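Side-chain contacts in lyase/mutase (Burkholderia cenocepacia, PDB 4LSB), which belongs to the phosphoenolpyruvate phosphomutase family of TIM-barrel enzymes and carries a bound magnesium ion: residues D177-A180 with R181-Y185; A205-T208 with R209-A213; D229-A233 with L234-R238. All coordinates share one frame; numbering follows the deposited sequence.

Interaction 1: residues D177-A180 with R181-Y185; sequences DTIA and RLVAY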
loop_
_atom_site.group_PDB
_atom_site.type_symbol
_atom_site.label_atom_id
_atom_site.label_comp_id
_atom_site.label_asym_id
_atom_site.label_seq_id
_atom_site.Cartn_x
_atom_site.Cartn_y
_atom_site.Cartn_z
ATOM N N ASP B 177 -5.485 4.876 -37.024
ATOM C CA ASP B 177 -4.601 5.961 -36.546
ATOM C C ASP B 177 -3.661 5.424 -35.465
ATOM O O ASP B 177 -2.476 5.759 -35.405
ATOM C CB ASP B 177 -5.364 7.142 -35.936
ATOM C CG ASP B 177 -4.433 8.377 -35.680
ATOM O OD1 ASP B 177 -3.922 8.910 -36.668
ATOM O OD2 ASP B 177 -4.210 8.818 -34.512
ATOM N N THR B 178 -4.227 4.601 -34.603
ATOM C CA THR B 178 -3.486 4.052 -33.490
ATOM C C THR B 178 -2.323 3.206 -34.019
ATOM O O THR B 178 -1.197 3.375 -33.570
ATOM C CB THR B 178 -4.418 3.301 -32.563
ATOM O OG1 THR B 178 -5.435 4.187 -32.067
ATOM C CG2 THR B 178 -3.632 2.726 -31.367
ATOM N N ILE B 179 -2.582 2.295 -34.962
ATOM C CA ILE B 179 -1.494 1.505 -35.583
ATOM C C ILE B 179 -0.481 2.386 -36.254
ATOM O O ILE B 179 0.714 2.149 -36.139
ATOM C CB ILE B 179 -2.037 0.393 -36.520
ATOM C CG1 ILE B 179 -2.541 -0.785 -35.683
ATOM C CG2 ILE B 179 -1.026 -0.128 -37.512
ATOM C CD1 ILE B 179 -3.528 -1.659 -36.440
ATOM N N ALA B 180 -0.933 3.425 -36.941
ATOM C CA ALA B 180 -0.004 4.261 -37.693
ATOM C C ALA B 180 0.932 4.957 -36.738
ATOM O O ALA B 180 2.112 5.058 -36.983
ATOM C CB ALA B 180 -0.739 5.265 -38.550
ATOM N N ARG B 181 0.400 5.478 -35.648
ATOM C CA ARG B 181 1.248 6.106 -34.598
ATOM C C ARG B 181 2.290 5.116 -34.062
ATOM O O ARG B 181 3.503 5.424 -33.944
ATOM C CB ARG B 181 0.357 6.604 -33.475
ATOM C CG ARG B 181 -0.388 7.902 -33.834
ATOM C CD ARG B 181 -1.315 8.346 -32.706
ATOM N NE ARG B 181 -1.888 9.655 -33.039
ATOM C CZ ARG B 181 -1.292 10.831 -32.859
ATOM N NH1 ARG B 181 -0.092 10.918 -32.298
ATOM N NH2 ARG B 181 -1.916 11.943 -33.222
ATOM N N LEU B 182 1.837 3.906 -33.741
ATOM C CA LEU B 182 2.738 2.920 -33.143
ATOM C C LEU B 182 3.819 2.567 -34.104
ATOM O O LEU B 182 4.958 2.401 -33.721
ATOM C CB LEU B 182 2.049 1.636 -32.684
ATOM C CG LEU B 182 1.065 1.778 -31.541
ATOM C CD1 LEU B 182 0.468 0.409 -31.223
ATOM C CD2 LEU B 182 1.726 2.341 -30.302
ATOM N N VAL B 183 3.452 2.413 -35.368
ATOM C CA VAL B 183 4.447 2.145 -36.403
ATOM C C VAL B 183 5.454 3.331 -36.534
ATOM O O VAL B 183 6.650 3.148 -36.721
ATOM C CB VAL B 183 3.734 1.909 -37.757
ATOM C CG1 VAL B 183 4.732 1.962 -38.906
ATOM C CG2 VAL B 183 3.002 0.585 -37.727
ATOM N N ALA B 184 4.949 4.534 -36.389
ATOM C CA ALA B 184 5.809 5.712 -36.508
ATOM C C ALA B 184 6.770 5.812 -35.304
ATOM O O ALA B 184 7.930 6.213 -35.455
ATOM C CB ALA B 184 4.982 6.959 -36.627
ATOM N N TYR B 185 6.261 5.466 -34.136
ATOM C CA TYR B 185 7.065 5.403 -32.926
ATOM C C TYR B 185 8.139 4.295 -33.029
ATOM O O TYR B 185 9.273 4.510 -32.636
ATOM C CB TYR B 185 6.165 5.202 -31.692
ATOM C CG TYR B 185 5.036 6.215 -31.485
ATOM C CD1 TYR B 185 5.034 7.465 -32.146
ATOM C CD2 TYR B 185 3.977 5.948 -30.619
ATOM C CE1 TYR B 185 4.004 8.400 -31.954
ATOM C CE2 TYR B 185 2.973 6.875 -30.408
ATOM C CZ TYR B 185 2.992 8.117 -31.082
ATOM O OH TYR B 185 1.968 9.024 -30.920
#
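Asp177 and Arg181 form a salt bridge one turn apart on helix 175-187, the helical part of a beta-alpha-beta unit between the parallel strands 160-164 and 192-194 of the TIM barrel. The carboxylate and guanidinium planes are turned 72° against each other, so this is a single-contact bridge and not a flat, two-pronged one. Arg181 NE lies 2.9 Å from Asp177 OD2, and the donor meets the oxygen on its syn side, about 30° out of the carboxylate plane. On the arginine side OD2 sits at the edge of the guanidinium, nearly in its plane. Asp177 reaches this place because its CG is anti to the backbone N (chi1 -170°), which swings the carboxylate along the helix toward the next turn; OD2 also accepts a bond from Asn167. The arginine chain runs extended from CG to NE. Another edge of its guanidinium serves Tyr185, with NH1 donating to Tyr185 OH at 3.1 Å. NH2 is bound to Tyr136 O, so partners at three positions hold the flat group in its rotation. Elsewhere on the helix Ile179, which packs on Val207 and Ala210 of helix 201-211, meets Val183 obliquely, CG2 to CG2 at 4.1 Å. Val183 CG2 also rests 3.2 Å from Ile179 O.

Interaction 2: residues A205-T208 with R209-A213; sequences AAVT and RAVGA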
loop_
_atom_site.group_PDB
_atom_site.type_symbol
_atom_site.label_atom_id
_atom_site.label_comp_id
_atom_site.label_asym_id
_atom_site.label_seq_id
_atom_site.Cartn_x
_atom_site.Cartn_y
_atom_site.Cartn_z
ATOM N N ALA B 205 -4.399 -8.626 -32.693
ATOM C CA ALA B 205 -3.602 -9.353 -33.681
ATOM C C ALA B 205 -3.178 -8.476 -34.860
ATOM O O ALA B 205 -2.120 -8.645 -35.426
ATOM C CB ALA B 205 -4.346 -10.553 -34.174
ATOM N N ALA B 206 -4.034 -7.549 -35.251
ATOM C CA ALA B 206 -3.716 -6.592 -36.320
ATOM C C ALA B 206 -2.622 -5.620 -35.898
ATOM O O ALA B 206 -1.810 -5.218 -36.711
ATOM C CB ALA B 206 -4.947 -5.810 -36.707
ATOM N N VAL B 207 -2.694 -5.169 -34.667
ATOM C CA VAL B 207 -1.583 -4.365 -34.085
ATOM C C VAL B 207 -0.246 -5.120 -34.127
ATOM O O VAL B 207 0.724 -4.584 -34.625
ATOM C CB VAL B 207 -1.855 -3.917 -32.632
ATOM C CG1 VAL B 207 -0.681 -3.134 -32.104
ATOM C CG2 VAL B 207 -3.049 -3.001 -32.634
ATOM N N THR B 208 -0.209 -6.341 -33.624
ATOM C CA THR B 208 1.077 -7.042 -33.527
ATOM C C THR B 208 1.620 -7.360 -34.928
ATOM O O THR B 208 2.840 -7.300 -35.173
ATOM C CB THR B 208 0.948 -8.336 -32.697
ATOM O OG1 THR B 208 0.087 -9.278 -33.360
ATOM C CG2 THR B 208 0.327 -8.060 -31.315
ATOM N N ARG B 209 0.731 -7.752 -35.844
ATOM C CA ARG B 209 1.186 -8.018 -37.220
ATOM C C ARG B 209 1.792 -6.780 -37.905
ATOM O O ARG B 209 2.866 -6.856 -38.543
ATOM C CB ARG B 209 0.038 -8.582 -38.086
ATOM C CG ARG B 209 0.518 -9.406 -39.290
ATOM C CD ARG B 209 -0.682 -9.940 -40.116
ATOM N NE ARG B 209 -1.341 -8.767 -40.657
ATOM C CZ ARG B 209 -0.980 -8.143 -41.776
ATOM N NH1 ARG B 209 -0.024 -8.641 -42.572
ATOM N NH2 ARG B 209 -1.615 -7.044 -42.135
ATOM N N ALA B 210 1.094 -5.664 -37.815
ATOM C CA ALA B 210 1.568 -4.410 -38.415
ATOM C C ALA B 210 2.824 -3.844 -37.742
ATOM O O ALA B 210 3.650 -3.261 -38.397
ATOM C CB ALA B 210 0.488 -3.340 -38.360
ATOM N N VAL B 211 2.922 -3.955 -36.432
ATOM C CA VAL B 211 4.042 -3.373 -35.700
ATOM C C VAL B 211 5.300 -4.255 -35.808
ATOM O O VAL B 211 6.387 -3.737 -36.018
ATOM C CB VAL B 211 3.628 -3.116 -34.255
ATOM C CG1 VAL B 211 4.832 -2.856 -33.372
ATOM C CG2 VAL B 211 2.704 -1.961 -34.184
ATOM N N GLY B 212 5.134 -5.577 -35.688
ATOM C CA GLY B 212 6.243 -6.521 -35.778
ATOM C C GLY B 212 7.133 -6.556 -34.516
ATOM O O GLY B 212 7.360 -7.600 -33.933
ATOM N N ALA B 213 7.641 -5.403 -34.118
ATOM C CA ALA B 213 8.409 -5.242 -32.873
ATOM C C ALA B 213 7.510 -5.604 -31.672
ATOM O O ALA B 213 6.298 -5.707 -31.822
ATOM C CB ALA B 213 8.871 -3.797 -32.784
HETATM O O HOH W 1 4.541 -7.517 -32.694
#
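The flat peptide carbonyls of Ala206 and Val207 are met differently by the next turn of the helix. Ala210 N approaches Ala206 O from above the carbonyl plane, 36° out of it, whereas Val211 N comes to Val207 O nearly along the C=O axis. Both bonds belong to the last turns of helix 201-211, which lies between strands 192-194 and 215-218 in a beta-alpha-beta unit of the TIM barrel. On the buried side Val207 and Val211 lie side by side and point the same way. The nearest methyls are Val207 CG1 and Val211 CG2, 4.1 Å apart; Val211 CG2 also lies 3.3 Å from Val207 O. Val207 packs on Ile179 and Leu182 of helix 175-187, and Val211 on Leu193 of strand 192-194. Thr208 holds OG1 in the crowded position between its backbone N and carbonyl carbon (chi1 65°), and there the hydroxyl is hydrogen-bonded to Leu234 O, in the loop after the following helix. The helix stops at Gly212, whose phi is positive (76°) and whose N still donates to Thr208 O at 2.9 Å. That carbonyl oxygen has a second partner, water 1, which ties the last turn to the chain leaving it: the water donates to Thr208 O at 3.0 Å and to Ala213 O at 2.7 Å.

Interaction 3: residues D229-A233 with L234-R238; sequences DELAA and LGVKR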
loop_
_atom_site.group_PDB
_atom_site.type_symbol
_atom_site.label_atom_id
_atom_site.label_comp_id
_atom_site.label_asym_id
_atom_site.label_seq_id
_atom_site.Cartn_x
_atom_site.Cartn_y
_atom_site.Cartn_z
ATOM N N ASP B 229 -1.736 -16.937 -22.620
ATOM C CA ASP B 229 -1.603 -17.824 -23.744
ATOM C C ASP B 229 -2.396 -17.310 -24.955
ATOM O O ASP B 229 -1.876 -17.374 -26.073
ATOM C CB ASP B 229 -2.052 -19.249 -23.357
ATOM C CG ASP B 229 -2.049 -20.199 -24.517
ATOM O OD1 ASP B 229 -0.979 -20.417 -25.060
ATOM O OD2 ASP B 229 -3.132 -20.738 -24.881
ATOM N N GLU B 230 -3.627 -16.801 -24.744
ATOM C CA GLU B 230 -4.409 -16.224 -25.846
ATOM C C GLU B 230 -3.650 -15.061 -26.402
ATOM O O GLU B 230 -3.556 -14.894 -27.591
ATOM C CB GLU B 230 -5.832 -15.796 -25.427
ATOM C CG GLU B 230 -6.757 -16.990 -25.202
ATOM C CD GLU B 230 -8.058 -16.653 -24.472
ATOM O OE1 GLU B 230 -8.073 -15.906 -23.465
ATOM O OE2 GLU B 230 -9.095 -17.168 -24.913
ATOM N N LEU B 231 -3.097 -14.226 -25.533
ATOM C CA LEU B 231 -2.363 -13.041 -26.018
ATOM C C LEU B 231 -1.108 -13.437 -26.779
ATOM O O LEU B 231 -0.826 -12.849 -27.834
ATOM C CB LEU B 231 -2.086 -12.034 -24.869
ATOM C CG LEU B 231 -3.390 -11.413 -24.327
ATOM C CD1 LEU B 231 -3.264 -10.894 -22.923
ATOM C CD2 LEU B 231 -3.806 -10.301 -25.215
ATOM N N ALA B 232 -0.397 -14.458 -26.309
ATOM C CA ALA B 232 0.756 -14.942 -27.034
ATOM C C ALA B 232 0.359 -15.411 -28.463
ATOM O O ALA B 232 1.067 -15.142 -29.432
ATOM C CB ALA B 232 1.441 -16.069 -26.239
ATOM N N ALA B 233 -0.789 -16.063 -28.591
ATOM C CA ALA B 233 -1.273 -16.566 -29.883
ATOM C C ALA B 233 -1.660 -15.423 -30.836
ATOM O O ALA B 233 -1.640 -15.589 -32.059
ATOM C CB ALA B 233 -2.463 -17.478 -29.663
ATOM N N LEU B 234 -2.030 -14.270 -30.257
ATOM C CA LEU B 234 -2.280 -13.043 -31.021
ATOM C C LEU B 234 -0.964 -12.262 -31.323
ATOM O O LEU B 234 -0.975 -11.201 -31.940
ATOM C CB LEU B 234 -3.274 -12.186 -30.257
ATOM C CG LEU B 234 -4.606 -12.848 -29.957
ATOM C CD1 LEU B 234 -5.399 -12.046 -28.942
ATOM C CD2 LEU B 234 -5.413 -13.007 -31.237
ATOM N N GLY B 235 0.165 -12.779 -30.871
ATOM C CA GLY B 235 1.453 -12.201 -31.206
ATOM C C GLY B 235 1.966 -11.153 -30.237
ATOM O O GLY B 235 2.983 -10.501 -30.503
ATOM N N VAL B 236 1.278 -11.015 -29.111
ATOM C CA VAL B 236 1.689 -10.137 -28.042
ATOM C C VAL B 236 2.938 -10.651 -27.376
ATOM O O VAL B 236 3.117 -11.869 -27.202
ATOM C CB VAL B 236 0.563 -9.997 -26.990
ATOM C CG1 VAL B 236 0.969 -9.049 -25.868
ATOM C CG2 VAL B 236 -0.678 -9.425 -27.663
ATOM N N LYS B 237 3.816 -9.717 -26.989
ATOM C CA LYS B 237 5.034 -10.091 -26.281
ATOM C C LYS B 237 4.999 -9.870 -24.752
ATOM O O LYS B 237 5.617 -10.607 -24.005
ATOM C CB LYS B 237 6.201 -9.304 -26.869
ATOM C CG LYS B 237 7.565 -9.690 -26.305
ATOM C CD LYS B 237 7.894 -11.168 -26.376
ATOM C CE LYS B 237 7.845 -11.670 -27.823
ATOM N NZ LYS B 237 8.276 -13.091 -27.879
ATOM N N ARG B 238 4.340 -8.823 -24.322
ATOM C CA ARG B 238 4.329 -8.389 -22.912
ATOM C C ARG B 238 2.934 -8.046 -22.472
ATOM O O ARG B 238 2.206 -7.381 -23.174
ATOM C CB ARG B 238 5.217 -7.171 -22.712
ATOM C CG ARG B 238 5.685 -6.980 -21.274
ATOM C CD ARG B 238 6.800 -5.927 -21.229
ATOM N NE ARG B 238 6.256 -4.587 -21.356
ATOM C CZ ARG B 238 6.916 -3.461 -21.650
ATOM N NH1 ARG B 238 8.184 -3.436 -21.895
ATOM N NH2 ARG B 238 6.273 -2.313 -21.627
HETATM O O HOH W 2 3.803 -13.774 -28.869
#
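Leu234 opens the exit from helix 228-233, its N donating to Glu230 O at 3.1 Å and, through a weak, bent bond, to Leu231 O. Its CG, anti to the carbonyl carbon and beside the backbone N, lies back over the last turn, 3.3 Å from Glu230 O. From there CD1 comes within 4.4 Å of Leu231 CD2, while Leu234 also touches Ala201 and Ala205 of helix 201-211. Gly235 follows with positive phi (91°), and its N donates to Ala232 O at 2.9 Å from well above the carbonyl plane. Val236 N then reaches back to Leu231 O at 3.1 Å. The 6→1 bond of Val236 and the shorter 5→2 bond of Gly235 together make a Schellman motif at the C-terminal end of the helix, with the apolar contact that often accompanies it: Leu231 and Val236 lie side by side, pointing the same way, CB to CB at 4.0 Å, and both pack on Val217 of strand 215-218. Water 2 donates to both Val236 O and Ala232 O. Lys237 and Arg238 carry the chain into the parallel sheet, where Arg238 NE is hydrogen-bonded to Asn216 OD1.

Overall arrangement
The three contacts follow in series along the chain, on successive helices round the strands, the third at a helix end and the loop after it. Interactions 1 and 2, with centres 10 Å apart, meet directly: Ile179 CG2 lies 3.7 Å from Ala210 CB, and Leu182 CD1 lies 3.8 Å from Val207 CG1. Interaction 2 joins interaction 3, centres 11 Å apart, through the threonine-carbonyl bond, by Thr208 CG2 packing 3.7 Å from Gly235 C, and by Ala205 CB packing on Leu234 CD2. Interactions 1 and 3 do not touch, their nearest atoms being about 11 Å apart, so helix 201-211 bridges them. None contains the magnesium-binding residues Ser58 and Glu97.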